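Local coordinates for protein 6-carboxyhexanoate--CoA ligase (Aquifex aeolicus, PDB 5TVA) that belongs to the BioW family of 6-carboxyhexanoate--CoA ligases and binds coenzyme A and adenosine monophosphate, at residues M8-N13 with D44-K49; E57-N62 with K234-E239; I65-F70 with Y199-P204. One frame throughout, in Å; residues are numbered along the deposited sequence. Where two conformers were deposited one is given.

Contact 1: M8-N13 with D44-K49. With COA (coenzyme A), chain D.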
loop_
_atom_site.group_PDB
_atom_site.type_symbol
_atom_site.label_atom_id
_atom_site.label_comp_id
_atom_site.label_asym_id
_atom_site.label_seq_id
_atom_site.Cartn_x
_atom_site.Cartn_y
_atom_site.Cartn_z
ATOM N N MET A 8 -1.870 3.773 -14.784
ATOM C CA MET A 8 -2.522 2.710 -15.536
ATOM C C MET A 8 -3.405 1.896 -14.604
ATOM O O MET A 8 -3.006 1.577 -13.485
ATOM C CB MET A 8 -1.473 1.802 -16.198
ATOM C CG MET A 8 -2.034 0.606 -17.028
ATOM S SD MET A 8 -2.552 -0.864 -16.085
ATOM C CE MET A 8 -0.987 -1.389 -15.379
ATOM N N ARG A 9 -4.607 1.568 -15.068
ATOM C CA ARG A 9 -5.461 0.569 -14.439
ATOM C C ARG A 9 -6.033 -0.319 -15.533
ATOM O O ARG A 9 -6.225 0.129 -16.669
ATOM C CB ARG A 9 -6.594 1.212 -13.653
ATOM C CG ARG A 9 -7.605 1.923 -14.545
ATOM C CD ARG A 9 -8.628 2.659 -13.720
ATOM N NE ARG A 9 -9.805 3.027 -14.500
ATOM C CZ ARG A 9 -10.011 4.246 -14.988
ATOM N NH1 ARG A 9 -9.120 5.207 -14.765
ATOM N NH2 ARG A 9 -11.095 4.508 -15.696
ATOM N N ALA A 10 -6.291 -1.586 -15.197
ATOM C CA ALA A 10 -6.790 -2.556 -16.173
ATOM C C ALA A 10 -7.796 -3.481 -15.509
ATOM O O ALA A 10 -7.629 -3.857 -14.346
ATOM C CB ALA A 10 -5.658 -3.379 -16.798
ATOM N N GLN A 11 -8.853 -3.816 -16.247
ATOM C CA GLN A 11 -9.934 -4.670 -15.783
ATOM C C GLN A 11 -10.027 -5.917 -16.651
ATOM O O GLN A 11 -9.569 -5.944 -17.798
ATOM C CB GLN A 11 -11.300 -3.948 -15.808
ATOM C CG GLN A 11 -11.487 -2.955 -14.693
ATOM C CD GLN A 11 -12.845 -2.291 -14.726
ATOM O OE1 GLN A 11 -13.468 -2.167 -15.788
ATOM N NE2 GLN A 11 -13.325 -1.869 -13.553
ATOM N N LYS A 12 -10.639 -6.949 -16.085
ATOM C CA LYS A 12 -10.997 -8.150 -16.825
ATOM C C LYS A 12 -12.294 -8.671 -16.235
ATOM O O LYS A 12 -12.366 -8.913 -15.027
ATOM C CB LYS A 12 -9.904 -9.214 -16.758
ATOM C CG LYS A 12 -9.880 -10.060 -18.010
ATOM C CD LYS A 12 -9.637 -11.540 -17.726
ATOM C CE LYS A 12 -9.913 -12.412 -18.964
ATOM N NZ LYS A 12 -10.563 -13.723 -18.617
ATOM N N ASN A 13 -13.317 -8.818 -17.081
ATOM C CA ASN A 13 -14.641 -9.251 -16.645
ATOM C C ASN A 13 -15.182 -8.347 -15.549
ATOM O O ASN A 13 -15.768 -8.816 -14.574
ATOM C CB ASN A 13 -14.632 -10.709 -16.167
ATOM C CG ASN A 13 -14.074 -11.675 -17.203
ATOM O OD1 ASN A 13 -13.143 -12.435 -16.927
ATOM N ND2 ASN A 13 -14.650 -11.658 -18.397
ATOM N N ASP A 44 -9.640 -6.832 -20.561
ATOM C CA ASP A 44 -10.614 -6.376 -21.539
ATOM C C ASP A 44 -10.727 -4.855 -21.596
ATOM O O ASP A 44 -11.366 -4.321 -22.514
ATOM C CB ASP A 44 -11.998 -6.959 -21.220
ATOM C CG ASP A 44 -11.959 -8.448 -20.921
ATOM O OD1 ASP A 44 -11.806 -9.247 -21.868
ATOM O OD2 ASP A 44 -12.110 -8.826 -19.741
ATOM N N PHE A 45 -10.168 -4.148 -20.612
ATOM C CA PHE A 45 -10.208 -2.689 -20.586
ATOM C C PHE A 45 -8.964 -2.188 -19.873
ATOM O O PHE A 45 -8.584 -2.733 -18.836
ATOM C CB PHE A 45 -11.458 -2.143 -19.879
ATOM C CG PHE A 45 -11.454 -0.642 -19.708
ATOM C CD1 PHE A 45 -11.806 0.199 -20.754
ATOM C CD2 PHE A 45 -11.082 -0.067 -18.496
ATOM C CE1 PHE A 45 -11.810 1.592 -20.586
ATOM C CE2 PHE A 45 -11.085 1.318 -18.323
ATOM C CZ PHE A 45 -11.437 2.144 -19.370
ATOM N N MET A 46 -8.325 -1.162 -20.441
ATOM C CA MET A 46 -7.204 -0.503 -19.787
ATOM C C MET A 46 -7.304 1.003 -19.986
ATOM O O MET A 46 -7.631 1.477 -21.075
ATOM C CB MET A 46 -5.855 -1.003 -20.312
ATOM C CG MET A 46 -4.680 -0.263 -19.706
ATOM S SD MET A 46 -3.130 -0.619 -20.558
ATOM C CE MET A 46 -2.899 -2.290 -19.977
ATOM N N ASN A 47 -7.024 1.751 -18.930
ATOM C CA ASN A 47 -6.932 3.201 -19.012
ATOM C C ASN A 47 -5.531 3.629 -18.620
ATOM O O ASN A 47 -4.961 3.100 -17.657
ATOM C CB ASN A 47 -7.952 3.893 -18.097
ATOM C CG ASN A 47 -8.202 5.339 -18.501
ATOM O OD1 ASN A 47 -8.956 5.594 -19.438
ATOM N ND2 ASN A 47 -7.578 6.288 -17.803
ATOM N N VAL A 48 -4.968 4.556 -19.385
ATOM C CA VAL A 48 -3.691 5.183 -19.063
ATOM C C VAL A 48 -3.887 6.702 -19.024
ATOM O O VAL A 48 -4.404 7.279 -19.988
ATOM C CB VAL A 48 -2.617 4.808 -20.096
ATOM C CG1 VAL A 48 -1.285 5.455 -19.742
ATOM C CG2 VAL A 48 -2.496 3.249 -20.237
ATOM N N LYS A 49 -3.461 7.346 -17.928
ATOM C CA LYS A 49 -3.461 8.808 -17.796
ATOM C C LYS A 49 -2.040 9.339 -17.724
ATOM O O LYS A 49 -1.255 8.905 -16.875
ATOM C CB LYS A 49 -4.215 9.271 -16.538
ATOM C CG LYS A 49 -5.659 8.874 -16.496
ATOM C CD LYS A 49 -6.424 9.647 -15.421
ATOM C CE LYS A 49 -6.358 8.968 -14.087
ATOM N NZ LYS A 49 -7.688 8.973 -13.407
HETATM N N1A COA D . -8.252 -1.253 -7.103
HETATM C C2A COA D . -9.517 -1.376 -7.534
HETATM N N3A COA D . -10.057 -0.491 -8.363
HETATM C C4A COA D . -9.350 0.580 -8.775
HETATM C C5A COA D . -8.031 0.747 -8.346
HETATM C C6A COA D . -7.498 -0.238 -7.476
HETATM N N6A COA D . -6.072 -0.085 -6.975
HETATM N N7A COA D . -7.542 1.858 -8.900
HETATM C C8A COA D . -8.493 2.389 -9.644
HETATM N N9A COA D . -9.578 1.612 -9.605
HETATM C C1B COA D . -10.822 2.052 -10.300
HETATM C C2B COA D . -11.978 1.532 -10.316
HETATM O O2B COA D . -12.456 1.049 -9.019
HETATM C C3B COA D . -12.679 3.035 -10.556
HETATM O O3B COA D . -12.509 3.757 -9.307
HETATM P P3B COA D . -13.664 4.188 -8.165
HETATM O O7A COA D . -13.348 5.596 -7.765
HETATM O O8A COA D . -15.069 4.096 -8.677
HETATM O O9A COA D . -13.558 3.324 -6.936
HETATM C C4B COA D . -11.993 3.569 -11.527
HETATM O O4B COA D . -10.724 2.673 -11.712
HETATM C C5B COA D . -11.526 5.085 -11.294
HETATM O O5B COA D . -10.412 5.138 -10.469
HETATM P P1A COA D . -9.177 6.261 -10.598
HETATM O O1A COA D . -9.020 6.984 -9.253
HETATM O O2A COA D . -9.393 7.256 -11.714
HETATM O O3A COA D . -7.782 5.424 -10.853
HETATM P P2A COA D . -6.373 5.981 -11.588
HETATM O O4A COA D . -6.608 5.871 -13.100
HETATM O O5A COA D . -6.128 7.465 -11.276
HETATM O O6A COA D . -5.110 4.981 -11.079
HETATM C CBP COA D . -3.756 3.468 -9.481
HETATM C CCP COA D . -4.935 4.547 -9.692
HETATM C CDP COA D . -4.198 2.097 -10.057
HETATM C CEP COA D . -2.547 3.864 -10.356
HETATM C CAP COA D . -3.355 3.348 -7.908
HETATM O OAP COA D . -3.963 2.285 -7.276
HETATM C C9P COA D . -1.839 3.181 -7.606
HETATM O O9P COA D . -1.125 4.137 -7.393
HETATM N N8P COA D . -1.234 1.853 -7.558
HETATM C C7P COA D . 0.230 1.665 -7.296
HETATM C C6P COA D . 0.504 0.893 -6.013
HETATM C C5P COA D . -0.050 -0.575 -5.986
HETATM O O5P COA D . -1.150 -0.824 -6.307
HETATM N N4P COA D . 0.857 -1.654 -5.518
HETATM C C3P COA D . 0.359 -3.091 -5.507
HETATM C C2P COA D . 1.317 -3.926 -4.649
HETATM S S1P COA D . 1.414 -3.047 -3.059
#

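Contact 2: E57-N62 with K234-E239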
loop_
_atom_site.group_PDB
_atom_site.type_symbol
_atom_site.label_atom_id
_atom_site.label_comp_id
_atom_site.label_asym_id
_atom_site.label_seq_id
_atom_site.Cartn_x
_atom_site.Cartn_y
_atom_site.Cartn_z
ATOM N N GLU A 57 7.606 16.678 -4.236
ATOM C CA GLU A 57 8.623 16.679 -3.202
ATOM C C GLU A 57 9.427 15.390 -3.286
ATOM O O GLU A 57 8.882 14.321 -3.574
ATOM C CB GLU A 57 8.021 16.849 -1.792
ATOM C CG GLU A 57 9.068 17.331 -0.777
ATOM C CD GLU A 57 8.530 17.523 0.628
ATOM O OE1 GLU A 57 9.341 17.447 1.580
ATOM O OE2 GLU A 57 7.310 17.738 0.784
ATOM N N VAL A 58 10.729 15.519 -3.047
ATOM C CA VAL A 58 11.660 14.399 -2.981
ATOM C C VAL A 58 11.915 14.093 -1.518
ATOM O O VAL A 58 12.168 15.005 -0.728
ATOM C CB VAL A 58 12.970 14.730 -3.714
ATOM C CG1 VAL A 58 13.974 13.579 -3.591
ATOM C CG2 VAL A 58 12.663 15.023 -5.168
ATOM N N VAL A 59 11.833 12.819 -1.150
ATOM C CA VAL A 59 11.982 12.381 0.233
ATOM C C VAL A 59 12.941 11.194 0.269
ATOM O O VAL A 59 12.956 10.364 -0.650
ATOM C CB VAL A 59 10.615 12.010 0.842
ATOM C CG1 VAL A 59 10.760 11.632 2.297
ATOM C CG2 VAL A 59 9.643 13.183 0.709
ATOM N N LYS A 60 13.736 11.110 1.338
ATOM C CA LYS A 60 14.739 10.063 1.513
ATOM C C LYS A 60 14.142 8.863 2.241
ATOM O O LYS A 60 13.702 8.982 3.389
ATOM C CB LYS A 60 15.933 10.612 2.288
ATOM C CG LYS A 60 17.091 9.623 2.455
ATOM C CD LYS A 60 17.869 9.452 1.162
ATOM C CE LYS A 60 19.011 8.436 1.324
ATOM N NZ LYS A 60 19.728 8.178 0.033
ATOM N N PHE A 61 14.135 7.703 1.582
ATOM C CA PHE A 61 13.697 6.477 2.242
ATOM C C PHE A 61 14.599 6.181 3.441
ATOM O O PHE A 61 15.813 6.377 3.385
ATOM C CB PHE A 61 13.707 5.302 1.257
ATOM C CG PHE A 61 13.242 3.999 1.856
ATOM C CD1 PHE A 61 11.888 3.702 1.935
ATOM C CD2 PHE A 61 14.166 3.069 2.342
ATOM C CE1 PHE A 61 11.446 2.508 2.487
ATOM C CE2 PHE A 61 13.743 1.870 2.899
ATOM C CZ PHE A 61 12.373 1.586 2.977
ATOM N N ASN A 62 13.988 5.720 4.539
ATOM C CA ASN A 62 14.755 5.533 5.774
ATOM C C ASN A 62 14.105 4.527 6.718
ATOM O O ASN A 62 14.365 4.603 7.921
ATOM C CB ASN A 62 14.924 6.869 6.499
ATOM C CG ASN A 62 13.593 7.437 6.976
ATOM O OD1 ASN A 62 12.538 6.827 6.776
ATOM N ND2 ASN A 62 13.637 8.592 7.633
ATOM N N LYS A 234 -0.698 14.928 -3.183
ATOM C CA LYS A 234 0.681 15.392 -3.180
ATOM C C LYS A 234 1.582 14.420 -3.963
ATOM O O LYS A 234 1.394 13.202 -3.929
ATOM C CB LYS A 234 1.163 15.567 -1.745
ATOM C CG LYS A 234 2.537 16.206 -1.637
ATOM C CD LYS A 234 2.862 16.581 -0.203
ATOM C CE LYS A 234 4.350 16.850 -0.036
ATOM N NZ LYS A 234 4.842 17.900 -0.960
ATOM N N VAL A 235 2.537 14.969 -4.707
ATOM C CA VAL A 235 3.393 14.194 -5.598
ATOM C C VAL A 235 4.742 14.022 -4.916
ATOM O O VAL A 235 5.433 15.011 -4.629
ATOM C CB VAL A 235 3.537 14.864 -6.975
ATOM C CG1 VAL A 235 4.506 14.074 -7.853
ATOM C CG2 VAL A 235 2.190 14.954 -7.666
ATOM N N VAL A 236 5.102 12.771 -4.635
ATOM C CA VAL A 236 6.288 12.436 -3.852
ATOM C C VAL A 236 7.151 11.449 -4.625
ATOM O O VAL A 236 6.681 10.370 -4.999
ATOM C CB VAL A 236 5.911 11.843 -2.488
ATOM C CG1 VAL A 236 7.160 11.406 -1.754
ATOM C CG2 VAL A 236 5.142 12.859 -1.686
ATOM N N LEU A 237 8.409 11.815 -4.856
ATOM C CA LEU A 237 9.437 10.893 -5.315
ATOM C C LEU A 237 10.242 10.429 -4.111
ATOM O O LEU A 237 10.639 11.245 -3.278
ATOM C CB LEU A 237 10.377 11.547 -6.327
ATOM C CG LEU A 237 9.756 12.110 -7.598
ATOM C CD1 LEU A 237 10.846 12.661 -8.463
ATOM C CD2 LEU A 237 8.980 11.038 -8.340
ATOM N N ILE A 238 10.493 9.126 -4.033
ATOM C CA ILE A 238 11.190 8.515 -2.908
ATOM C C ILE A 238 12.574 8.095 -3.366
ATOM O O ILE A 238 12.715 7.405 -4.381
ATOM C CB ILE A 238 10.412 7.316 -2.358
ATOM C CG1 ILE A 238 9.023 7.789 -1.930
ATOM C CG2 ILE A 238 11.194 6.679 -1.231
ATOM C CD1 ILE A 238 7.986 6.699 -1.947
ATOM N N GLU A 239 13.587 8.536 -2.624
ATOM C CA GLU A 239 14.997 8.358 -2.935
ATOM C C GLU A 239 15.573 7.350 -1.957
ATOM O O GLU A 239 15.456 7.530 -0.738
ATOM C CB GLU A 239 15.740 9.689 -2.802
ATOM C CG GLU A 239 17.020 9.826 -3.590
ATOM C CD GLU A 239 17.429 11.299 -3.703
ATOM O OE1 GLU A 239 16.943 12.106 -2.884
ATOM O OE2 GLU A 239 18.234 11.654 -4.604
#

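Contact 3: I65-F70 with Y199-P204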
loop_
_atom_site.group_PDB
_atom_site.type_symbol
_atom_site.label_atom_id
_atom_site.label_comp_id
_atom_site.label_asym_id
_atom_site.label_seq_id
_atom_site.Cartn_x
_atom_site.Cartn_y
_atom_site.Cartn_z
ATOM N N ILE A 65 13.935 -2.559 7.406
ATOM C CA ILE A 65 13.178 -3.708 6.918
ATOM C C ILE A 65 13.511 -4.914 7.777
ATOM O O ILE A 65 14.672 -5.124 8.143
ATOM C CB ILE A 65 13.476 -4.000 5.431
ATOM C CG1 ILE A 65 13.340 -2.724 4.596
ATOM C CG2 ILE A 65 12.556 -5.126 4.896
ATOM C CD1 ILE A 65 13.551 -2.948 3.126
ATOM N N SER A 66 12.495 -5.714 8.089
ATOM C CA SER A 66 12.692 -6.969 8.800
ATOM C C SER A 66 11.626 -7.951 8.346
ATOM O O SER A 66 10.628 -7.577 7.713
ATOM C CB SER A 66 12.638 -6.790 10.323
ATOM O OG SER A 66 11.337 -6.421 10.754
ATOM N N THR A 67 11.842 -9.216 8.700
ATOM C CA THR A 67 11.095 -10.330 8.133
ATOM C C THR A 67 10.822 -11.369 9.215
ATOM O O THR A 67 11.714 -11.694 10.003
ATOM C CB THR A 67 11.887 -10.949 6.972
ATOM O OG1 THR A 67 12.154 -9.931 5.992
ATOM C CG2 THR A 67 11.123 -12.104 6.345
ATOM N N TYR A 68 9.589 -11.889 9.252
ATOM C CA TYR A 68 9.187 -12.827 10.290
ATOM C C TYR A 68 8.269 -13.896 9.717
ATOM O O TYR A 68 7.362 -13.596 8.931
ATOM C CB TYR A 68 8.494 -12.104 11.456
ATOM C CG TYR A 68 9.432 -11.185 12.199
ATOM C CD1 TYR A 68 10.216 -11.657 13.247
ATOM C CD2 TYR A 68 9.573 -9.858 11.817
ATOM C CE1 TYR A 68 11.093 -10.824 13.916
ATOM C CE2 TYR A 68 10.453 -9.012 12.477
ATOM C CZ TYR A 68 11.205 -9.498 13.533
ATOM O OH TYR A 68 12.077 -8.661 14.197
ATOM N N SER A 69 8.517 -15.143 10.130
ATOM C CA SER A 69 7.768 -16.307 9.678
ATOM C C SER A 69 7.075 -16.984 10.856
ATOM O O SER A 69 7.585 -17.011 11.979
ATOM C CB SER A 69 8.690 -17.311 8.967
ATOM O OG SER A 69 9.624 -16.640 8.124
ATOM N N PHE A 70 5.898 -17.528 10.588
ATOM C CA PHE A 70 5.061 -18.128 11.611
ATOM C C PHE A 70 4.401 -19.357 11.012
ATOM O O PHE A 70 4.456 -19.594 9.801
ATOM C CB PHE A 70 4.010 -17.131 12.141
ATOM C CG PHE A 70 4.617 -15.974 12.863
ATOM C CD1 PHE A 70 4.947 -16.077 14.204
ATOM C CD2 PHE A 70 4.924 -14.806 12.188
ATOM C CE1 PHE A 70 5.545 -15.025 14.870
ATOM C CE2 PHE A 70 5.529 -13.750 12.845
ATOM C CZ PHE A 70 5.843 -13.861 14.187
ATOM N N TYR A 199 9.538 -1.412 8.398
ATOM C CA TYR A 199 8.695 -2.187 7.493
ATOM C C TYR A 199 8.864 -3.656 7.870
ATOM O O TYR A 199 9.957 -4.224 7.732
ATOM C CB TYR A 199 9.080 -1.902 6.041
ATOM C CG TYR A 199 8.325 -2.688 4.981
ATOM C CD1 TYR A 199 7.058 -2.294 4.571
ATOM C CD2 TYR A 199 8.892 -3.809 4.370
ATOM C CE1 TYR A 199 6.361 -2.996 3.591
ATOM C CE2 TYR A 199 8.197 -4.523 3.387
ATOM C CZ TYR A 199 6.936 -4.106 2.998
ATOM O OH TYR A 199 6.217 -4.792 2.027
ATOM N N VAL A 200 7.786 -4.265 8.357
ATOM C CA VAL A 200 7.853 -5.555 9.035
ATOM C C VAL A 200 7.058 -6.562 8.213
ATOM O O VAL A 200 5.825 -6.558 8.226
ATOM C CB VAL A 200 7.342 -5.463 10.478
ATOM C CG1 VAL A 200 7.623 -6.745 11.215
ATOM C CG2 VAL A 200 8.033 -4.313 11.185
ATOM N N ARG A 201 7.765 -7.438 7.494
ATOM C CA ARG A 201 7.121 -8.411 6.616
ATOM C C ARG A 201 6.769 -9.665 7.403
ATOM O O ARG A 201 7.583 -10.162 8.181
ATOM C CB ARG A 201 8.047 -8.738 5.451
ATOM C CG ARG A 201 8.877 -7.521 5.037
ATOM C CD ARG A 201 9.807 -7.825 3.895
ATOM N NE ARG A 201 9.137 -8.624 2.880
ATOM C CZ ARG A 201 9.553 -9.826 2.495
ATOM N NH1 ARG A 201 10.649 -10.344 3.039
ATOM N NH2 ARG A 201 8.886 -10.493 1.560
ATOM N N ILE A 202 5.545 -10.158 7.230
ATOM C CA ILE A 202 4.999 -11.149 8.149
ATOM C C ILE A 202 4.229 -12.206 7.365
ATOM O O ILE A 202 3.249 -11.883 6.684
ATOM C CB ILE A 202 4.097 -10.494 9.205
ATOM C CG1 ILE A 202 4.955 -9.638 10.145
ATOM C CG2 ILE A 202 3.294 -11.548 9.955
ATOM C CD1 ILE A 202 4.165 -8.704 11.040
ATOM N N THR A 203 4.665 -13.469 7.474
ATOM C CA THR A 203 4.040 -14.604 6.772
ATOM C C THR A 203 3.677 -15.732 7.738
ATOM O O THR A 203 4.469 -16.069 8.620
ATOM C CB THR A 203 4.972 -15.198 5.688
ATOM O OG1 THR A 203 5.882 -14.194 5.223
ATOM C CG2 THR A 203 4.170 -15.735 4.511
ATOM N N PRO A 204 2.478 -16.320 7.582
ATOM C CA PRO A 204 1.415 -15.872 6.682
ATOM C C PRO A 204 0.262 -15.198 7.428
ATOM O O PRO A 204 -0.150 -15.664 8.493
ATOM C CB PRO A 204 0.951 -17.177 6.040
ATOM C CG PRO A 204 1.106 -18.188 7.168
ATOM C CD PRO A 204 2.221 -17.688 8.074
#

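Contact 1: M8-N13 with D44-K49
Part of the coenzyme A pocket is built on this antiparallel pair, where strand 3-12, the middle strand of a three-stranded sheet, meets the outermost strand 45-52. Arg9 and Asn47 form one of its hydrogen-bonded pairs: Arg9 N gives a nearly straight bond to Asn47 O (161°), and Asn47 N returns one to Arg9 O. On the same face their side chains run alongside each other. Arg9 starts from the crowded position, CG between the backbone N and the carbonyl carbon (chi1 68°), then stretches out to NE, so that its guanidinium is layered between protein and ligand. Asn47 CB sits 3.7 Å from Arg9 CZ, over the centre of one face, with the amide plane tilted by only 24°; C4B of the coenzyme A ribose covers the opposite face toward its rim. In the guanidinium plane, Arg9 NH1 donates to coenzyme A O4A at 3.1 Å. Lys49 NZ reaches the same diphosphate, bonding O2A at 3.0 Å and, more weakly, O5A and O4A. Two cations thus sit close, Arg9 NH1 and Lys49 NZ being 4.3 Å apart, a repulsion the phosphates probably offset. On the face of Met8 and Met46 these two side chains cross obliquely, Met8 CG 3.9 Å from Met46 CG, and helix 29-37 packs Leu36 on Met8 and Leu37 on Met46. At the far end the ladder breaks into a classic beta bulge: Asp44 and Phe45 both face Gln11, whose O takes Asp44 N at 2.9 Å and Phe45 N weakly. Asp44 OD2 then accepts Asn13 N at 2.9 Å, met nearly along its C-O axis.

Contact 2: E57-N62 with K234-E239
Strands 57-60 and 236-239 run parallel, 4.6 Å apart at closest approach with their axes 29° apart, and five backbone hydrogen bonds join the two segments. Residues 57 and 59 do the work on one side: Glu57 N and Val59 N donate to Val235 O and Leu237 O, while Glu57 O and Val59 O accept Leu237 N and Glu239 N. The Val59 N bond arrives almost along the Leu237 C=O axis (171°). Phe61 N continues the pattern beyond the strand, reaching Glu239 O at 2.7 Å.

On the face that carries Glu57, Val59, Val236 and Ile238, the apolar contact is made by branches: the Val59 and Val236 side chains cross obliquely, Val59 CG2, beside its own backbone N, touching Val236 CG1 at 3.9 Å. Farther along, Phe61 CB lies 3.8 Å from Ile238 CG2. Phe168 and Phe172 of helix 158-173 cover Val59 on this face, and the Phe61 ring meets that of Phe168. This is the edge of a three-stranded parallel sheet: 57-60 is an outermost strand, and 236-239, near the C-terminus, runs between it and 139-141, with Val236 and Ile238 making backbone hydrogen bonds to Asp140 on its far side.

Polar side chains mark the ends. Lys234, extended until it bends at chi4 (56°), brings NZ within 3.0 Å of Glu57 OE2, a salt bridge that uses the anti lone pair of this oxygen. At the other end, on the face of Val58 and Leu237, the extended Glu239 chain lays OE1 against Val58 CG1 at 3.4 Å. Lys60 runs its CD past Glu239 O at 3.6 Å, while its NZ is hydrogen-bonded to Leu240 O.

Contact 3: I65-F70 with Y199-P204
Arg201 and Thr67 stand side by side on one face, their tips joined by a weak hydrogen bond from Arg201 NH1 to Thr67 OG1 (3.3 Å), which meets the guanidinium at its edge. The bend of the Arg201 chain at chi3 (43°) brings NH1 back to the hydroxyl, while Arg201 CG passes 3.2 Å from Ser66 O. On this face too, Ile65 CG2, anti to the backbone N, touches Tyr199 CD2 at 3.9 Å, in the plane of the ring and at its edge. On the opposite face the Tyr68 ring crosses Val200 obliquely, Tyr68 CD2 to Val200 CG1 at 3.7 Å.

The backbones set this register. Ser66 N and Tyr68 N donate to Tyr199 O and Arg201 O, and Arg201 N and Thr203 N to Ser66 O and Tyr68 O; the Arg201 bond is nearly straight (175°), yet its donor lies above the Ser66 carbonyl plane. Past the strands, Phe70 O rests 3.4 Å from Pro204 CD, beside the cis peptide bond preceding Pro204.

Outside the pair, Phe79 of helix 73-85 meets the rings of both Tyr68 and Phe70, whereas Leu164 of helix 158-173 packs on Ile65 and Tyr199. Helices therefore cover both faces at the parallel edge of a mixed six-stranded sheet, where strand 65-69 is outermost and 198-203 its neighbour.

Overall arrangement
The three contacts lie in three separate sheets, and each pairs an outermost strand with its neighbour. Along the chain contact 1 closes before contact 2 opens, and contact 3 is nested inside the loop that contact 2 closes; strands 45-52, 57-60 and 65-69 follow one another and thus step from sheet to sheet. The centres of contacts 1 and 2 are about 27 Å apart, and those of contacts 2 and 3 about 24 Å. Contacts 1 and 3, about 32 Å apart between centres, lie on opposite sides of the chain's centre. Helix 158-173 packs on both contacts 2 and 3. Contact 1 touches coenzyme A directly, whereas the side chain of Tyr199 in contact 3 is about 7 Å from it and that of Ile238 in contact 2 about 10 Å.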